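Local coordinates for NIPSNAP domain-containing protein (Burkholderia xenovorans, PDB 5KAK), which is of unknown function but belongs to the NipSnap family, whose domain is related to the dimeric alpha/beta-barrel proteins, at residues E31-A36 against Q85-K90; A23-Q28 against Q93-R98. One frame throughout, in Å; residues are numbered along the deposited sequence. Where two conformers were deposited one is given.

Contact 1 of 2, residues E31-A36 against Q85-K90; sequences EREGIA and QEYVRK
Gly-34 and Tyr-87 bring the two helical segments together, their CA atoms 6.9 Å apart, at a point where 31-36 includes a wide pi-type turn and Glu-33 has a phi of -148° instead of the usual helical value. The phenol spans the gap between the helices. A chi1 of 163°, which sets CG beside the carbonyl carbon, sends the Tyr-87 ring straight across to the backbone of helix 23-42. Gly-34 lies over one face, offset toward the rim at the hydroxyl end: its CA is 3.3 Å from Tyr-87 CZ and 3.7 Å from the ring centroid, a CH-pi contact made 26° off the ring normal. Glycine suits this place because the missing side chain lets the ring settle directly on the main chain; Gly-34 CA is also 3.5 Å from Tyr-87 OH. Glu-33 meets the same ring at its edge. Its extended chain runs past the tyrosine in the opposite direction, and Glu-33 CD comes within 3.6 Å of Tyr-87 CD1, the carboxylate and ring planes turned 62° apart. A carboxylate near ring C-H groups is probably mildly favourable, since those hydrogens carry partial positive charge, while the acid itself remains at the exposed margin. Glu-31 and Ile-35, on the same helix, contact Phe-109 of a second subunit. Tyr-87 is buried further by Phe-30, whose ring meets it edge-to-face, and by His-29 and Ile-37. Helix 82-92 thus rests through its tyrosine on helix 23-42, which itself packs against the four-stranded antiparallel sheet, a layering of helices on one sheet consistent with the dimeric alpha/beta-barrel clan.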
loop_
_atom_site.group_PDB
_atom_site.type_symbol
_atom_site.label_atom_id
_atom_site.label_comp_id
_atom_site.label_asym_id
_atom_site.label_seq_id
_atom_site.Cartn_x
_atom_site.Cartn_y
_atom_site.Cartn_z
ATOM N N GLU E 31 -19.652 19.321 -13.900
ATOM C CA GLU E 31 -20.392 20.562 -13.700
ATOM C C GLU E 31 -21.205 20.914 -14.937
ATOM O O GLU E 31 -22.336 21.394 -14.820
ATOM C CB GLU E 31 -19.454 21.711 -13.326
ATOM C CG GLU E 31 -18.517 22.140 -14.440
ATOM C CD GLU E 31 -17.412 23.053 -13.935
ATOM O OE1 GLU E 31 -17.373 23.302 -12.709
ATOM O OE2 GLU E 31 -16.590 23.514 -14.758
ATOM N N ARG E 32 -20.670 20.648 -16.133
ATOM C CA ARG E 32 -21.391 21.008 -17.350
ATOM C C ARG E 32 -22.505 20.030 -17.687
ATOM O O ARG E 32 -23.483 20.420 -18.327
ATOM C CB ARG E 32 -20.436 21.088 -18.547
ATOM C CG ARG E 32 -19.439 22.223 -18.493
ATOM C CD ARG E 32 -18.509 22.156 -19.688
ATOM N NE ARG E 32 -17.460 23.168 -19.640
ATOM C CZ ARG E 32 -16.437 23.206 -20.483
ATOM N NH1 ARG E 32 -16.331 22.283 -21.430
ATOM N NH2 ARG E 32 -15.518 24.157 -20.379
ATOM N N GLU E 33 -22.384 18.770 -17.292
ATOM C CA GLU E 33 -23.273 17.759 -17.846
ATOM C C GLU E 33 -23.590 16.638 -16.860
ATOM O O GLU E 33 -24.758 16.295 -16.662
ATOM C CB GLU E 33 -22.658 17.188 -19.132
ATOM C CG GLU E 33 -23.442 16.048 -19.753
ATOM C CD GLU E 33 -22.846 15.553 -21.063
ATOM O OE1 GLU E 33 -21.725 15.982 -21.429
ATOM O OE2 GLU E 33 -23.500 14.727 -21.732
ATOM N N GLY E 34 -22.566 16.062 -16.227
ATOM C CA GLY E 34 -22.762 14.802 -15.526
ATOM C C GLY E 34 -23.564 14.891 -14.242
ATOM O O GLY E 34 -24.295 13.957 -13.903
ATOM N N ILE E 35 -23.433 15.985 -13.494
ATOM C CA ILE E 35 -24.110 16.016 -12.202
ATOM C C ILE E 35 -25.606 16.224 -12.395
ATOM O O ILE E 35 -26.411 15.741 -11.586
ATOM C CB ILE E 35 -23.479 17.076 -11.275
ATOM C CG1 ILE E 35 -23.779 16.754 -9.807
ATOM C CG2 ILE E 35 -23.957 18.484 -11.630
ATOM C CD1 ILE E 35 -23.154 15.440 -9.318
ATOM N N ALA E 36 -26.007 16.900 -13.479
ATOM C CA ALA E 36 -27.425 17.051 -13.781
ATOM C C ALA E 36 -28.075 15.705 -14.044
ATOM O O ALA E 36 -29.283 15.548 -13.842
ATOM C CB ALA E 36 -27.613 17.967 -14.991
ATOM N N GLN E 85 -24.858 5.970 -19.090
ATOM C CA GLN E 85 -23.845 5.079 -19.650
ATOM C C GLN E 85 -23.046 5.778 -20.742
ATOM O O GLN E 85 -21.814 5.679 -20.780
ATOM C CB GLN E 85 -24.492 3.802 -20.193
ATOM C CG GLN E 85 -25.093 2.892 -19.130
ATOM C CD GLN E 85 -24.039 2.152 -18.315
ATOM O OE1 GLN E 85 -22.864 2.107 -18.684
ATOM N NE2 GLN E 85 -24.460 1.560 -17.201
ATOM N N GLU E 86 -23.729 6.516 -21.622
ATOM C CA GLU E 86 -23.024 7.217 -22.693
ATOM C C GLU E 86 -22.131 8.324 -22.142
ATOM O O GLU E 86 -20.988 8.481 -22.586
ATOM C CB GLU E 86 -24.025 7.783 -23.704
ATOM C CG GLU E 86 -23.409 8.723 -24.729
ATOM C CD GLU E 86 -22.406 8.034 -25.638
ATOM O OE1 GLU E 86 -22.370 6.779 -25.667
ATOM O OE2 GLU E 86 -21.654 8.755 -26.331
ATOM N N TYR E 87 -22.628 9.094 -21.170
ATOM C CA TYR E 87 -21.817 10.161 -20.586
ATOM C C TYR E 87 -20.532 9.613 -19.974
ATOM O O TYR E 87 -19.450 10.180 -20.174
ATOM C CB TYR E 87 -22.630 10.925 -19.540
ATOM C CG TYR E 87 -21.777 11.760 -18.616
ATOM C CD1 TYR E 87 -21.352 13.019 -18.987
ATOM C CD2 TYR E 87 -21.390 11.282 -17.368
ATOM C CE1 TYR E 87 -20.564 13.779 -18.156
ATOM C CE2 TYR E 87 -20.596 12.037 -16.530
ATOM C CZ TYR E 87 -20.185 13.282 -16.927
ATOM O OH TYR E 87 -19.403 14.041 -16.092
ATOM N N VAL E 88 -20.626 8.512 -19.232
ATOM C CA VAL E 88 -19.437 7.930 -18.610
ATOM C C VAL E 88 -18.465 7.433 -19.674
ATOM O O VAL E 88 -17.255 7.690 -19.604
ATOM C CB VAL E 88 -19.832 6.800 -17.647
ATOM C CG1 VAL E 88 -18.600 6.015 -17.212
ATOM C CG2 VAL E 88 -20.542 7.371 -16.435
ATOM N N ARG E 89 -18.981 6.715 -20.675
ATOM C CA ARG E 89 -18.126 6.141 -21.711
ATOM C C ARG E 89 -17.395 7.227 -22.492
ATOM O O ARG E 89 -16.185 7.134 -22.731
ATOM C CB ARG E 89 -18.971 5.275 -22.653
ATOM C CG ARG E 89 -18.218 4.749 -23.875
ATOM C CD ARG E 89 -19.135 4.600 -25.096
ATOM N NE ARG E 89 -19.492 5.886 -25.699
ATOM C CZ ARG E 89 -18.694 6.591 -26.504
ATOM N NH1 ARG E 89 -19.104 7.751 -26.999
ATOM N NH2 ARG E 89 -17.479 6.146 -26.800
ATOM N N LYS E 90 -18.120 8.272 -22.893
ATOM C CA LYS E 90 -17.526 9.316 -23.719
ATOM C C LYS E 90 -16.537 10.165 -22.927
ATOM O O LYS E 90 -15.427 10.441 -23.400
ATOM C CB LYS E 90 -18.632 10.196 -24.314
ATOM C CG LYS E 90 -18.143 11.306 -25.232
ATOM C CD LYS E 90 -19.287 12.232 -25.642
ATOM C CE LYS E 90 -18.867 13.165 -26.763
ATOM N NZ LYS E 90 -17.577 13.851 -26.468
#

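Contact 2 of 2, residues A23-Q28 against Q93-R98; sequences AREFAQ and QPLLVR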
loop_
_atom_site.group_PDB
_atom_site.type_symbol
_atom_site.label_atom_id
_atom_site.label_comp_id
_atom_site.label_asym_id
_atom_site.label_seq_id
_atom_site.Cartn_x
_atom_site.Cartn_y
_atom_site.Cartn_z
ATOM N N ALA E 23 -8.143 15.769 -13.135
ATOM C CA ALA E 23 -9.283 16.208 -12.332
ATOM C C ALA E 23 -9.975 17.428 -12.941
ATOM O O ALA E 23 -11.201 17.547 -12.838
ATOM C CB ALA E 23 -8.856 16.496 -10.889
ATOM N N ARG E 24 -9.226 18.314 -13.606
ATOM C CA ARG E 24 -9.830 19.519 -14.168
ATOM C C ARG E 24 -10.898 19.161 -15.198
ATOM O O ARG E 24 -12.034 19.648 -15.132
ATOM C CB ARG E 24 -8.749 20.413 -14.787
ATOM N N GLU E 25 -10.554 18.285 -16.143
ATOM C CA GLU E 25 -11.529 17.845 -17.132
ATOM C C GLU E 25 -12.678 17.085 -16.485
ATOM O O GLU E 25 -13.840 17.252 -16.886
ATOM C CB GLU E 25 -10.865 16.972 -18.187
ATOM C CG GLU E 25 -11.753 16.783 -19.400
ATOM C CD GLU E 25 -11.158 15.864 -20.435
ATOM O OE1 GLU E 25 -9.915 15.852 -20.579
ATOM O OE2 GLU E 25 -11.939 15.155 -21.106
ATOM N N PHE E 26 -12.362 16.213 -15.519
ATOM C CA PHE E 26 -13.385 15.474 -14.779
ATOM C C PHE E 26 -14.407 16.435 -14.174
ATOM O O PHE E 26 -15.621 16.299 -14.395
ATOM C CB PHE E 26 -12.703 14.617 -13.702
ATOM C CG PHE E 26 -13.624 13.665 -12.983
ATOM C CD1 PHE E 26 -14.487 14.127 -12.015
ATOM C CD2 PHE E 26 -13.595 12.293 -13.251
ATOM C CE1 PHE E 26 -15.323 13.263 -11.344
ATOM C CE2 PHE E 26 -14.421 11.423 -12.582
ATOM C CZ PHE E 26 -15.287 11.899 -11.624
ATOM N N ALA E 27 -13.920 17.449 -13.453
ATOM C CA ALA E 27 -14.797 18.457 -12.861
ATOM C C ALA E 27 -15.589 19.206 -13.922
ATOM O O ALA E 27 -16.783 19.476 -13.740
ATOM C CB ALA E 27 -13.972 19.439 -12.027
ATOM N N GLN E 28 -14.937 19.580 -15.026
ATOM C CA GLN E 28 -15.639 20.246 -16.114
ATOM C C GLN E 28 -16.790 19.394 -16.623
ATOM O O GLN E 28 -17.897 19.893 -16.846
ATOM C CB GLN E 28 -14.667 20.562 -17.252
ATOM C CG GLN E 28 -13.778 21.771 -17.000
ATOM C CD GLN E 28 -12.905 22.105 -18.206
ATOM O OE1 GLN E 28 -12.660 21.256 -19.069
ATOM N NE2 GLN E 28 -12.434 23.351 -18.270
ATOM N N GLN E 93 -14.793 7.725 -18.520
ATOM C CA GLN E 93 -14.028 6.492 -18.695
ATOM C C GLN E 93 -12.570 6.720 -19.084
ATOM O O GLN E 93 -11.693 6.083 -18.477
ATOM C CB GLN E 93 -14.749 5.617 -19.732
ATOM C CG GLN E 93 -13.995 4.373 -20.104
ATOM C CD GLN E 93 -13.961 3.385 -18.968
ATOM O OE1 GLN E 93 -14.939 3.244 -18.238
ATOM N NE2 GLN E 93 -12.831 2.705 -18.798
ATOM N N PRO E 94 -12.233 7.589 -20.048
ATOM C CA PRO E 94 -10.816 7.776 -20.408
ATOM C C PRO E 94 -9.961 8.413 -19.322
ATOM O O PRO E 94 -8.724 8.388 -19.446
ATOM C CB PRO E 94 -10.881 8.682 -21.640
ATOM C CG PRO E 94 -12.282 8.537 -22.153
ATOM C CD PRO E 94 -13.120 8.347 -20.953
ATOM N N LEU E 95 -10.557 8.980 -18.277
ATOM C CA LEU E 95 -9.797 9.641 -17.228
ATOM C C LEU E 95 -9.561 8.746 -16.029
ATOM O O LEU E 95 -8.770 9.119 -15.153
ATOM C CB LEU E 95 -10.509 10.917 -16.761
ATOM C CG LEU E 95 -10.980 11.919 -17.813
ATOM C CD1 LEU E 95 -11.920 12.962 -17.204
ATOM C CD2 LEU E 95 -9.784 12.607 -18.448
ATOM N N LEU E 96 -10.203 7.577 -15.988
ATOM C CA LEU E 96 -10.161 6.706 -14.818
ATOM C C LEU E 96 -8.923 5.817 -14.821
ATOM O O LEU E 96 -8.480 5.337 -15.871
ATOM C CB LEU E 96 -11.414 5.834 -14.777
ATOM C CG LEU E 96 -12.729 6.599 -14.711
ATOM C CD1 LEU E 96 -13.914 5.647 -14.855
ATOM C CD2 LEU E 96 -12.790 7.328 -13.392
ATOM N N VAL E 97 -8.334 5.653 -13.636
ATOM C CA VAL E 97 -7.239 4.717 -13.408
ATOM C C VAL E 97 -7.618 3.658 -12.382
ATOM O O VAL E 97 -7.354 2.461 -12.584
ATOM C CB VAL E 97 -5.950 5.457 -12.977
ATOM C CG1 VAL E 97 -4.903 4.478 -12.494
ATOM C CG2 VAL E 97 -5.404 6.310 -14.123
ATOM N N ARG E 98 -8.252 4.065 -11.290
ATOM C CA ARG E 98 -8.577 3.158 -10.195
ATOM C C ARG E 98 -9.788 3.692 -9.451
ATOM O O ARG E 98 -9.936 4.909 -9.294
ATOM C CB ARG E 98 -7.379 3.024 -9.251
ATOM C CG ARG E 98 -7.594 2.178 -8.015
ATOM C CD ARG E 98 -6.315 2.166 -7.193
ATOM N NE ARG E 98 -5.173 1.723 -7.993
ATOM C CZ ARG E 98 -4.262 2.533 -8.534
ATOM N NH1 ARG E 98 -4.341 3.849 -8.362
ATOM N NH2 ARG E 98 -3.275 2.026 -9.257
#
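Glu-25 lays its extended side chain across Leu-95 at about a right angle, and its carboxylate is held from outside the contact: OE2 is hydrogen-bonded to His-29 NE2 one turn along the helix, and OE1 has a long, weak ion pair with Arg-19. The acid thus keeps its polar end partnered while Glu-25 OE1 lies 3.9 Å from Leu-95 CD2. The two methyls of Leu-95 divide the work. CD2 goes to the glutamate, whereas Leu-95 CD1 presses on the helix backbone, 3.7 Å from Phe-26 N, and touches Phe-26 CB at 4.0 Å. Leucine fits here because its forked end can serve both neighbours at once. Phe-26, its CG anti to the backbone N (chi1 -172°), carries its ring beyond CB to Leu-96, whose CD2 approaches Phe-26 CE2 at the ring edge, 4.5 Å away. Phe-30 stacks on this ring, and Tyr-16, Leu-18 and Tyr-48 of the sheet also touch it, in the helix-on-sheet core expected of an alpha/beta-barrel relative. Asp-17 is paired with two successive residues, Val-97 and Arg-98, a classic beta bulge. Leucine methyls carry the contact, two of their nearest neighbours being polar atoms, which suggests that dispersion and hydrocarbon burial contribute most to holding helix 23-42 to the start of strand 96-106.

Overall arrangement
Contacts 1 and 2 share helix 23-42, contact 2 near its start and contact 1 about two turns further on, with centres 11 Å apart. Their other halves are consecutive in the chain: helix 82-92 ends and, after a 3-10 turn, strand 96-106 begins. A probable hydrogen bond from Gln-93 N to Val-88 O, 2.7 Å long, joins them directly, and Pro-94 CD packs 3.7 Å from Arg-89 O. In sequence, the residues of contact 1 fall between the two halves of contact 2. Together they hold helix 23-42 against helix 82-92 and the start of strand 96-106, outermost in this chain's sheet. Both also border a second subunit, through Phe-109 and Met-107 of that neighbour.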